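Local coordinates for protein putative nucleotide sugar epimerase/ dehydratase (Bordetella bronchiseptica, PDB 2Q1S) that binds NAD(H) in a Rossmann fold and probably acts as a nucleotide-sugar epimerase or dehydratase in the biosynthesis of the lipopolysaccharide O-antigen, at residues Gly42-Asn47 with Glu264-Gly269; Arg51-Gly56 with Asn73-Pro78; Val204-Gln209 with Ile271-Asp276. All coordinates share one frame; numbering follows the deposited sequence.

Contact 1 (Gly42-Asn47 with Glu264-Gly269). With NAI (1,4-dihydronicotinamide adenine dinucleotide), chain B.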
loop_
_atom_site.group_PDB
_atom_site.type_symbol
_atom_site.label_atom_id
_atom_site.label_comp_id
_atom_site.label_asym_id
_atom_site.label_seq_id
_atom_site.Cartn_x
_atom_site.Cartn_y
_atom_site.Cartn_z
ATOM N N GLY A 42 6.096 -22.900 0.748
ATOM C CA GLY A 42 4.630 -22.913 0.712
ATOM C C GLY A 42 4.070 -23.795 -0.381
ATOM O O GLY A 42 4.800 -24.582 -0.973
ATOM N N PHE A 43 2.778 -23.665 -0.645
ATOM C CA PHE A 43 2.095 -24.497 -1.633
ATOM C C PHE A 43 2.638 -24.273 -3.043
ATOM O O PHE A 43 3.240 -25.180 -3.642
ATOM C CB PHE A 43 0.587 -24.239 -1.557
ATOM C CG PHE A 43 -0.205 -24.773 -2.720
ATOM C CD1 PHE A 43 0.054 -26.041 -3.289
ATOM C CD2 PHE A 43 -1.265 -24.015 -3.204
ATOM C CE1 PHE A 43 -0.715 -26.487 -4.357
ATOM C CE2 PHE A 43 -2.044 -24.477 -4.257
ATOM C CZ PHE A 43 -1.755 -25.716 -4.842
ATOM N N VAL A 44 2.455 -23.073 -3.594
ATOM C CA VAL A 44 2.950 -22.788 -4.944
ATOM C C VAL A 44 4.475 -22.849 -4.922
ATOM O O VAL A 44 5.081 -23.425 -5.812
ATOM C CB VAL A 44 2.474 -21.415 -5.436
ATOM C CG1 VAL A 44 3.123 -21.105 -6.780
ATOM C CG2 VAL A 44 0.935 -21.415 -5.546
ATOM N N GLY A 45 5.085 -22.323 -3.862
ATOM C CA GLY A 45 6.540 -22.264 -3.773
ATOM C C GLY A 45 7.226 -23.614 -3.819
ATOM O O GLY A 45 8.177 -23.751 -4.619
ATOM N N SER A 46 6.760 -24.554 -2.989
ATOM C CA SER A 46 7.329 -25.941 -2.991
ATOM C C SER A 46 7.239 -26.565 -4.391
ATOM O O SER A 46 8.183 -27.250 -4.823
ATOM C CB SER A 46 6.655 -26.832 -1.947
ATOM O OG SER A 46 5.308 -27.042 -2.291
ATOM N N ASN A 47 6.123 -26.340 -5.088
ATOM C CA ASN A 47 5.948 -26.877 -6.449
ATOM C C ASN A 47 6.870 -26.213 -7.442
ATOM O O ASN A 47 7.413 -26.864 -8.345
ATOM C CB ASN A 47 4.477 -26.784 -6.910
ATOM C CG ASN A 47 3.624 -27.899 -6.328
ATOM O OD1 ASN A 47 3.616 -29.039 -6.853
ATOM N ND2 ASN A 47 2.921 -27.602 -5.225
ATOM N N GLU A 264 1.032 -27.190 -10.974
ATOM C CA GLU A 264 2.166 -27.380 -11.866
ATOM C C GLU A 264 2.108 -26.458 -13.077
ATOM O O GLU A 264 3.146 -26.050 -13.571
ATOM C CB GLU A 264 2.255 -28.851 -12.292
ATOM C CG GLU A 264 2.487 -29.781 -11.050
ATOM C CD GLU A 264 2.605 -31.267 -11.371
ATOM O OE1 GLU A 264 2.724 -31.632 -12.567
ATOM O OE2 GLU A 264 2.582 -32.070 -10.398
ATOM N N ASP A 265 0.902 -26.132 -13.548
ATOM C CA ASP A 265 0.747 -25.115 -14.594
ATOM C C ASP A 265 1.166 -23.737 -14.047
ATOM O O ASP A 265 1.834 -22.982 -14.758
ATOM C CB ASP A 265 -0.686 -25.038 -15.128
ATOM C CG ASP A 265 -1.016 -26.177 -16.128
ATOM O OD1 ASP A 265 -0.089 -26.808 -16.704
ATOM O OD2 ASP A 265 -2.222 -26.406 -16.339
ATOM N N VAL A 266 0.784 -23.422 -12.813
ATOM C CA VAL A 266 1.184 -22.142 -12.218
ATOM C C VAL A 266 2.715 -22.094 -12.115
ATOM O O VAL A 266 3.314 -21.068 -12.450
ATOM C CB VAL A 266 0.504 -21.910 -10.842
ATOM C CG1 VAL A 266 1.138 -20.679 -10.134
ATOM C CG2 VAL A 266 -1.002 -21.773 -11.024
ATOM N N ALA A 267 3.355 -23.161 -11.614
ATOM C CA ALA A 267 4.823 -23.169 -11.579
ATOM C C ALA A 267 5.454 -22.903 -12.966
ATOM O O ALA A 267 6.362 -22.073 -13.093
ATOM C CB ALA A 267 5.367 -24.434 -10.966
ATOM N N ASN A 268 4.944 -23.570 -14.005
ATOM C CA ASN A 268 5.451 -23.306 -15.335
ATOM C C ASN A 268 5.167 -21.876 -15.824
ATOM O O ASN A 268 5.985 -21.296 -16.533
ATOM C CB ASN A 268 4.948 -24.354 -16.335
ATOM C CG ASN A 268 5.641 -25.683 -16.149
ATOM O OD1 ASN A 268 6.851 -25.721 -15.901
ATOM N ND2 ASN A 268 4.892 -26.780 -16.276
ATOM N N GLY A 269 4.005 -21.343 -15.463
ATOM C CA GLY A 269 3.649 -19.936 -15.768
ATOM C C GLY A 269 4.620 -18.956 -15.130
ATOM O O GLY A 269 5.095 -18.033 -15.801
HETATM P PA NAI B . 1.286 -20.314 1.089
HETATM O O1A NAI B . 0.782 -19.693 2.341
HETATM O O2A NAI B . 1.392 -21.855 1.008
HETATM O O5B NAI B . 2.640 -19.712 0.653
HETATM C C5B NAI B . 3.188 -18.485 1.144
HETATM C C4B NAI B . 4.529 -18.723 1.816
HETATM O O4B NAI B . 5.011 -17.484 2.323
HETATM C C3B NAI B . 4.393 -19.695 3.018
HETATM O O3B NAI B . 5.360 -20.752 2.900
HETATM C C2B NAI B . 4.750 -18.813 4.207
HETATM O O2B NAI B . 5.413 -19.455 5.339
HETATM C C1B NAI B . 5.683 -17.784 3.566
HETATM N N9A NAI B . 5.864 -16.563 4.332
HETATM C C8A NAI B . 4.914 -15.882 5.044
HETATM N N7A NAI B . 5.464 -14.786 5.569
HETATM C C5A NAI B . 6.777 -14.714 5.205
HETATM C C6A NAI B . 7.918 -13.816 5.429
HETATM N N6A NAI B . 7.834 -12.701 6.165
HETATM N N1A NAI B . 9.130 -14.111 4.865
HETATM C C2A NAI B . 9.238 -15.244 4.119
HETATM N N3A NAI B . 8.261 -16.125 3.846
HETATM C C4A NAI B . 6.997 -15.912 4.358
HETATM O O3 NAI B . 0.245 -19.822 -0.020
HETATM P PN NAI B . 0.284 -20.018 -1.634
HETATM O O1N NAI B . -1.049 -20.313 -2.109
HETATM O O2N NAI B . 1.486 -20.881 -1.921
HETATM O O5D NAI B . 0.713 -18.509 -2.105
HETATM C C5D NAI B . 1.910 -18.254 -2.861
HETATM C C4D NAI B . 1.747 -16.879 -3.513
HETATM O O4D NAI B . 0.702 -16.944 -4.454
HETATM C C3D NAI B . 1.290 -15.804 -2.526
HETATM O O3D NAI B . 2.014 -14.606 -2.838
HETATM C C2D NAI B . -0.179 -15.665 -2.787
HETATM O O2D NAI B . -0.660 -14.343 -2.424
HETATM C C1D NAI B . -0.259 -15.884 -4.272
HETATM N N1N NAI B . -1.552 -16.318 -4.732
HETATM C C2N NAI B . -2.031 -17.585 -4.506
HETATM C C3N NAI B . -3.275 -17.979 -4.989
HETATM C C7N NAI B . -3.831 -19.377 -4.734
HETATM O O7N NAI B . -4.919 -19.660 -5.205
HETATM N N7N NAI B . -3.054 -20.231 -4.020
HETATM C C4N NAI B . -4.047 -17.086 -5.780
HETATM C C5N NAI B . -3.502 -15.793 -6.027
HETATM C C6N NAI B . -2.247 -15.458 -5.521
#
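Val44 and Val266 meet where the first turn of the dinucleotide-binding helix 43-54 of the Rossmann fold, within Gly42-Asn47, packs on the helix that carries Glu264-Gly269. The two short axes approach to 9.2 Å and cross at -71°, and the two valine side chains likewise run at about a right angle. From Val44, CB faces the nicotinamide-side phosphate of NADH, 3.7 Å from NAI O2N. Val44 CG1 stands anti to the backbone N (chi1 174°), which carries it away from the phosphate and onto Val266 CG1 at 3.9 Å. CG2, beside the backbone N, stays with the cofactor, over the same oxygen O2N. One residue thus serves both ligand and helix pair. The methyl of Ala267 rests against the backbone of Asn47, while the CG of Glu264 passes the Asn47 amide loosely at the solvent-exposed end. Gly42, in the glycine-rich turn, occupies the N-cap, and its lack of a side chain leaves room for NAI O5B. The first amides of the helix bind the diphosphate, one for each phosphate: Phe43 N donates to NAI O2A over 2.8 Å, and Val44 N reaches NAI O2N at 2.9 Å, nearly straight at 166°.

Contact 2 (Arg51-Gly56 with Asn73-Pro78)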
loop_
_atom_site.group_PDB
_atom_site.type_symbol
_atom_site.label_atom_id
_atom_site.label_comp_id
_atom_site.label_asym_id
_atom_site.label_seq_id
_atom_site.Cartn_x
_atom_site.Cartn_y
_atom_site.Cartn_z
ATOM N N ARG A 51 9.983 -27.941 -9.639
ATOM C CA ARG A 51 10.081 -27.787 -11.083
ATOM C C ARG A 51 11.423 -27.151 -11.497
ATOM O O ARG A 51 12.064 -27.588 -12.487
ATOM C CB ARG A 51 8.862 -27.030 -11.597
ATOM C CG ARG A 51 8.840 -26.773 -13.082
ATOM C CD ARG A 51 8.826 -28.075 -13.912
ATOM N NE ARG A 51 8.642 -27.766 -15.326
ATOM C CZ ARG A 51 9.103 -28.509 -16.320
ATOM N NH1 ARG A 51 9.758 -29.634 -16.049
ATOM N NH2 ARG A 51 8.900 -28.130 -17.583
ATOM N N LEU A 52 11.910 -26.199 -10.683
ATOM C CA LEU A 52 13.220 -25.572 -10.932
ATOM C C LEU A 52 14.359 -26.601 -10.859
ATOM O O LEU A 52 15.259 -26.606 -11.704
ATOM C CB LEU A 52 13.493 -24.447 -9.936
ATOM C CG LEU A 52 12.675 -23.144 -10.097
ATOM C CD1 LEU A 52 12.835 -22.272 -8.847
ATOM C CD2 LEU A 52 13.059 -22.403 -11.330
ATOM N N LEU A 53 14.331 -27.453 -9.845
ATOM C CA LEU A 53 15.292 -28.565 -9.771
ATOM C C LEU A 53 15.206 -29.494 -10.999
ATOM O O LEU A 53 16.252 -29.896 -11.550
ATOM C CB LEU A 53 15.112 -29.347 -8.464
ATOM C CG LEU A 53 15.332 -28.565 -7.165
ATOM C CD1 LEU A 53 14.835 -29.356 -5.939
ATOM C CD2 LEU A 53 16.781 -28.112 -6.980
ATOM N N GLU A 54 13.985 -29.812 -11.452
ATOM C CA GLU A 54 13.815 -30.623 -12.688
ATOM C C GLU A 54 14.461 -29.967 -13.910
ATOM O O GLU A 54 14.994 -30.657 -14.801
ATOM C CB GLU A 54 12.346 -30.808 -13.026
ATOM C CG GLU A 54 11.608 -31.847 -12.235
ATOM C CD GLU A 54 10.105 -31.800 -12.493
ATOM O OE1 GLU A 54 9.684 -31.332 -13.591
ATOM O OE2 GLU A 54 9.354 -32.245 -11.589
ATOM N N LEU A 55 14.374 -28.637 -13.965
ATOM C CA LEU A 55 14.952 -27.879 -15.070
ATOM C C LEU A 55 16.457 -27.688 -14.917
ATOM O O LEU A 55 17.092 -27.089 -15.786
ATOM C CB LEU A 55 14.245 -26.514 -15.208
ATOM C CG LEU A 55 12.768 -26.582 -15.592
ATOM C CD1 LEU A 55 12.178 -25.171 -15.640
ATOM C CD2 LEU A 55 12.565 -27.299 -16.911
ATOM N N GLY A 56 17.020 -28.176 -13.815
ATOM C CA GLY A 56 18.478 -28.167 -13.626
ATOM C C GLY A 56 19.091 -26.837 -13.200
ATOM O O GLY A 56 20.224 -26.507 -13.577
ATOM N N ASN A 73 7.978 -29.575 3.187
ATOM C CA ASN A 73 7.880 -29.075 1.829
ATOM C C ASN A 73 9.141 -28.390 1.320
ATOM O O ASN A 73 9.164 -27.882 0.212
ATOM C CB ASN A 73 6.681 -28.144 1.691
ATOM C CG ASN A 73 5.457 -28.842 1.173
ATOM O OD1 ASN A 73 5.546 -29.824 0.458
ATOM N ND2 ASN A 73 4.303 -28.323 1.518
ATOM N N VAL A 74 10.192 -28.380 2.121
ATOM C CA VAL A 74 11.478 -27.950 1.617
ATOM C C VAL A 74 12.601 -28.975 1.658
ATOM O O VAL A 74 13.134 -29.288 2.713
ATOM C CB VAL A 74 11.936 -26.619 2.177
ATOM C CG1 VAL A 74 11.136 -26.205 3.363
ATOM C CG2 VAL A 74 13.401 -26.628 2.469
ATOM N N PRO A 75 12.960 -29.466 0.477
ATOM C CA PRO A 75 13.807 -30.644 0.339
ATOM C C PRO A 75 15.183 -30.408 0.913
ATOM O O PRO A 75 15.678 -29.287 0.929
ATOM C CB PRO A 75 13.915 -30.789 -1.159
ATOM C CG PRO A 75 13.860 -29.436 -1.632
ATOM C CD PRO A 75 12.776 -28.804 -0.821
ATOM N N ASP A 76 15.797 -31.481 1.381
ATOM C CA ASP A 76 17.166 -31.404 1.834
ATOM C C ASP A 76 18.132 -31.879 0.765
ATOM O O ASP A 76 18.497 -33.040 0.720
ATOM C CB ASP A 76 17.353 -32.164 3.148
ATOM N N HIS A 77 18.556 -30.941 -0.070
ATOM C CA HIS A 77 19.016 -31.206 -1.424
ATOM C C HIS A 77 20.336 -30.460 -1.503
ATOM O O HIS A 77 20.498 -29.424 -0.872
ATOM C CB HIS A 77 18.019 -30.603 -2.394
ATOM C CG HIS A 77 18.201 -31.014 -3.821
ATOM N ND1 HIS A 77 19.273 -30.612 -4.584
ATOM C CD2 HIS A 77 17.411 -31.740 -4.640
ATOM C CE1 HIS A 77 19.147 -31.096 -5.803
ATOM N NE2 HIS A 77 18.027 -31.787 -5.863
ATOM N N PRO A 78 21.294 -30.982 -2.243
ATOM C CA PRO A 78 22.586 -30.314 -2.297
ATOM C C PRO A 78 22.468 -28.928 -2.936
ATOM O O PRO A 78 23.286 -28.064 -2.653
ATOM C CB PRO A 78 23.428 -31.259 -3.144
ATOM C CG PRO A 78 22.478 -32.045 -3.890
ATOM C CD PRO A 78 21.298 -32.224 -3.024
#
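Leu53 and His77 reach toward each other from opposite directions; CD2 of the leucine lies on the imidazole face and CD1 above its rim. In Leu53, chi1 of -61° directs the branch toward the loop Asn73-Pro78, while chi2 of 168° puts CD1 anti to CA. Leu53 CD2 makes a CH-pi contact with the His77 ring, 4.1 Å from the ring centroid and 14° off the normal, displaced toward the CE1-NE2 side. Leu53 CD1 takes the neighbouring position, 3.7 Å from His77 CD2, and grazes Pro75 CG at 4.4 Å. The histidine has CG anti to its own backbone N, which swings the ring from the loop toward the helix; ND1 is hydrogen-bonded to the backbone N of Ala79. On the helix, Arg51 NH1 forms a salt bridge with Glu54 OE1 at 3.0 Å, and Leu55 CD2 lies against one face of the Arg51 guanidinium, toward the rim. Gly56, with positive phi, ends the helix in a Schellman motif, its N bonded back to Leu53 O. This surface contact joins the C-terminal end of helix 43-54 to the loop between the parallel strands 59-63 and 80-83; Pro75 also packs on Val80 of strand 80-83, and Leu52 on strand 34-38.

Contact 3 (Val204-Gln209 with Ile271-Asp276). With NAI (1,4-dihydronicotinamide adenine dinucleotide), chain B.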
loop_
_atom_site.group_PDB
_atom_site.type_symbol
_atom_site.label_atom_id
_atom_site.label_comp_id
_atom_site.label_asym_id
_atom_site.label_seq_id
_atom_site.Cartn_x
_atom_site.Cartn_y
_atom_site.Cartn_z
ATOM N N VAL A 204 8.241 -8.714 -12.949
ATOM C CA VAL A 204 7.099 -9.188 -13.751
ATOM C C VAL A 204 6.046 -9.624 -12.725
ATOM O O VAL A 204 6.376 -10.365 -11.821
ATOM C CB VAL A 204 7.492 -10.377 -14.614
ATOM C CG1 VAL A 204 6.267 -10.866 -15.391
ATOM C CG2 VAL A 204 8.588 -9.969 -15.560
ATOM N N ARG A 205 4.820 -9.105 -12.867
ATOM C CA ARG A 205 3.732 -9.445 -11.960
ATOM C C ARG A 205 2.973 -10.582 -12.628
ATOM O O ARG A 205 2.569 -10.460 -13.777
ATOM C CB ARG A 205 2.826 -8.216 -11.781
ATOM C CG ARG A 205 3.579 -7.081 -11.020
ATOM C CD ARG A 205 2.863 -5.739 -11.335
ATOM N NE ARG A 205 3.168 -5.180 -12.632
ATOM C CZ ARG A 205 2.298 -4.507 -13.388
ATOM N NH1 ARG A 205 1.044 -4.408 -12.969
ATOM N NH2 ARG A 205 2.664 -3.994 -14.544
ATOM N N ALA A 206 2.786 -11.670 -11.873
ATOM C CA ALA A 206 2.043 -12.841 -12.379
ATOM C C ALA A 206 0.752 -12.929 -11.590
ATOM O O ALA A 206 0.794 -13.196 -10.426
ATOM C CB ALA A 206 2.888 -14.135 -12.180
ATOM N N ARG A 207 -0.392 -12.661 -12.235
ATOM C CA ARG A 207 -1.696 -12.673 -11.562
ATOM C C ARG A 207 -2.342 -14.047 -11.746
ATOM O O ARG A 207 -2.500 -14.519 -12.856
ATOM C CB ARG A 207 -2.610 -11.626 -12.218
ATOM C CG ARG A 207 -2.217 -10.197 -11.874
ATOM C CD ARG A 207 -3.154 -9.210 -12.583
ATOM N NE ARG A 207 -2.734 -7.843 -12.293
ATOM C CZ ARG A 207 -2.989 -6.789 -13.101
ATOM N NH1 ARG A 207 -3.696 -6.929 -14.221
ATOM N NH2 ARG A 207 -2.541 -5.569 -12.759
ATOM N N PHE A 208 -2.694 -14.666 -10.636
ATOM C CA PHE A 208 -3.409 -15.925 -10.777
ATOM C C PHE A 208 -4.452 -16.070 -9.679
ATOM O O PHE A 208 -4.574 -15.215 -8.813
ATOM C CB PHE A 208 -2.438 -17.114 -10.934
ATOM C CG PHE A 208 -1.340 -17.172 -9.891
ATOM C CD1 PHE A 208 -1.574 -17.788 -8.703
ATOM C CD2 PHE A 208 -0.056 -16.692 -10.168
ATOM C CE1 PHE A 208 -0.593 -17.892 -7.722
ATOM C CE2 PHE A 208 0.966 -16.795 -9.203
ATOM C CZ PHE A 208 0.685 -17.423 -7.952
ATOM N N GLN A 209 -5.284 -17.095 -9.772
ATOM C CA GLN A 209 -6.202 -17.320 -8.660
ATOM C C GLN A 209 -6.724 -18.735 -8.714
ATOM O O GLN A 209 -6.687 -19.369 -9.750
ATOM C CB GLN A 209 -7.347 -16.286 -8.632
ATOM C CG GLN A 209 -8.234 -16.260 -9.855
ATOM N N ILE A 271 7.695 -19.663 -14.199
ATOM C CA ILE A 271 8.960 -19.819 -14.907
ATOM C C ILE A 271 8.968 -19.102 -16.273
ATOM O O ILE A 271 9.978 -18.464 -16.680
ATOM C CB ILE A 271 9.317 -21.316 -15.020
ATOM C CG1 ILE A 271 9.649 -21.856 -13.611
ATOM C CG2 ILE A 271 10.477 -21.526 -16.027
ATOM C CD1 ILE A 271 9.649 -23.358 -13.512
ATOM N N ALA A 272 7.855 -19.158 -16.996
ATOM C CA ALA A 272 7.753 -18.422 -18.272
ATOM C C ALA A 272 7.838 -16.904 -18.075
ATOM O O ALA A 272 8.430 -16.191 -18.880
ATOM C CB ALA A 272 6.483 -18.809 -19.023
ATOM N N CYS A 273 7.237 -16.418 -16.997
ATOM C CA CYS A 273 7.361 -15.002 -16.647
ATOM C C CYS A 273 8.829 -14.657 -16.400
ATOM O O CYS A 273 9.295 -13.624 -16.853
ATOM C CB CYS A 273 6.535 -14.692 -15.395
ATOM S SG CYS A 273 4.739 -14.577 -15.734
ATOM N N ALA A 274 9.520 -15.483 -15.609
ATOM C CA ALA A 274 10.931 -15.253 -15.300
ATOM C C ALA A 274 11.774 -15.224 -16.558
ATOM O O ALA A 274 12.556 -14.304 -16.798
ATOM C CB ALA A 274 11.472 -16.311 -14.379
ATOM N N ALA A 275 11.630 -16.266 -17.364
ATOM C CA ALA A 275 12.467 -16.392 -18.541
ATOM C C ALA A 275 12.211 -15.293 -19.577
ATOM O O ALA A 275 13.153 -14.686 -20.087
ATOM C CB ALA A 275 12.260 -17.793 -19.157
ATOM N N ASP A 276 10.936 -15.039 -19.853
ATOM C CA ASP A 276 10.551 -14.262 -21.031
ATOM C C ASP A 276 9.630 -13.077 -20.805
ATOM O O ASP A 276 9.327 -12.340 -21.750
ATOM C CB ASP A 276 9.906 -15.172 -22.075
ATOM C CG ASP A 276 10.884 -16.186 -22.672
ATOM O OD1 ASP A 276 12.061 -15.858 -22.907
ATOM O OD2 ASP A 276 10.444 -17.309 -22.911
HETATM P PA NAI B . 1.286 -20.314 1.089
HETATM O O1A NAI B . 0.782 -19.693 2.341
HETATM O O2A NAI B . 1.392 -21.855 1.008
HETATM O O5B NAI B . 2.640 -19.712 0.653
HETATM C C5B NAI B . 3.188 -18.485 1.144
HETATM C C4B NAI B . 4.529 -18.723 1.816
HETATM O O4B NAI B . 5.011 -17.484 2.323
HETATM C C3B NAI B . 4.393 -19.695 3.018
HETATM O O3B NAI B . 5.360 -20.752 2.900
HETATM C C2B NAI B . 4.750 -18.813 4.207
HETATM O O2B NAI B . 5.413 -19.455 5.339
HETATM C C1B NAI B . 5.683 -17.784 3.566
HETATM N N9A NAI B . 5.864 -16.563 4.332
HETATM C C8A NAI B . 4.914 -15.882 5.044
HETATM N N7A NAI B . 5.464 -14.786 5.569
HETATM C C5A NAI B . 6.777 -14.714 5.205
HETATM C C6A NAI B . 7.918 -13.816 5.429
HETATM N N6A NAI B . 7.834 -12.701 6.165
HETATM N N1A NAI B . 9.130 -14.111 4.865
HETATM C C2A NAI B . 9.238 -15.244 4.119
HETATM N N3A NAI B . 8.261 -16.125 3.846
HETATM C C4A NAI B . 6.997 -15.912 4.358
HETATM O O3 NAI B . 0.245 -19.822 -0.020
HETATM P PN NAI B . 0.284 -20.018 -1.634
HETATM O O1N NAI B . -1.049 -20.313 -2.109
HETATM O O2N NAI B . 1.486 -20.881 -1.921
HETATM O O5D NAI B . 0.713 -18.509 -2.105
HETATM C C5D NAI B . 1.910 -18.254 -2.861
HETATM C C4D NAI B . 1.747 -16.879 -3.513
HETATM O O4D NAI B . 0.702 -16.944 -4.454
HETATM C C3D NAI B . 1.290 -15.804 -2.526
HETATM O O3D NAI B . 2.014 -14.606 -2.838
HETATM C C2D NAI B . -0.179 -15.665 -2.787
HETATM O O2D NAI B . -0.660 -14.343 -2.424
HETATM C C1D NAI B . -0.259 -15.884 -4.272
HETATM N N1N NAI B . -1.552 -16.318 -4.732
HETATM C C2N NAI B . -2.031 -17.585 -4.506
HETATM C C3N NAI B . -3.275 -17.979 -4.989
HETATM C C7N NAI B . -3.831 -19.377 -4.734
HETATM O O7N NAI B . -4.919 -19.660 -5.205
HETATM N N7N NAI B . -3.054 -20.231 -4.020
HETATM C C4N NAI B . -4.047 -17.086 -5.780
HETATM C C5N NAI B . -3.502 -15.793 -6.027
HETATM C C6N NAI B . -2.247 -15.458 -5.521
#
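The CD1-CE1 side of the Phe208 ring lies over one face of the dihydronicotinamide of NADH, the two rings tilted against each other. Phe208 CE1 is 3.5 Å from NAI N1N, CD1 is near C4N and C5N, and Phe208 CZ reaches NAI O4D of the ribose at 3.5 Å. A chi1 of 50°, with CG between the backbone N and the carbonyl carbon, turns the ring from the strand to the cofactor side, where CE1 meets the nicotinamide. The backbone approaches on that same side, with Phe208 O 3.0 Å from NAI C5N and Gln209 CA near C4N, so the end of the strand lines one flank of the nicotinamide. Earlier in the same strand, Val204 and Ala206 point from the Rossmann-fold sheet to helix 263-276, which packs on it. Cys273 is the helix residue that meets both. Cys273 SG touches Val204 CG1 and Ala206 CB in two directions roughly at right angles, 4.0 Å from each, while Cys273 CB rests on Val204 CG1 at 3.8 Å. The second branch of the valine, CG2, sits over Cys273 O. Arg205 and Arg207 alternate to the other side of the strand, where both form salt bridges with Glu189 and Asp170 and pack on Leu174 of the second subunit.

From the N terminus, the chain enters helix 43-54, whose start belongs to contact 1 and whose end belongs to contact 2. Contact 2 closes first, after a short excursion through strand 59-63, and lies within the long loop that contact 1 closes at helix 263-276. Contact 3 opens at strand 203-212 inside that loop and closes beyond it on the same helix, so contacts 1 and 3 cross. Helix 263-276 is thereby tied to both the cofactor-binding helix and the sheet, with Val266 CG1 touching Phe208 CZ at 3.9 Å. The probable hydrogen bond of Arg51 NE with Asn268 OD1 links contacts 1 and 2, and Arg51, with Leu52 and Leu55, packs on Ile271 of contact 3.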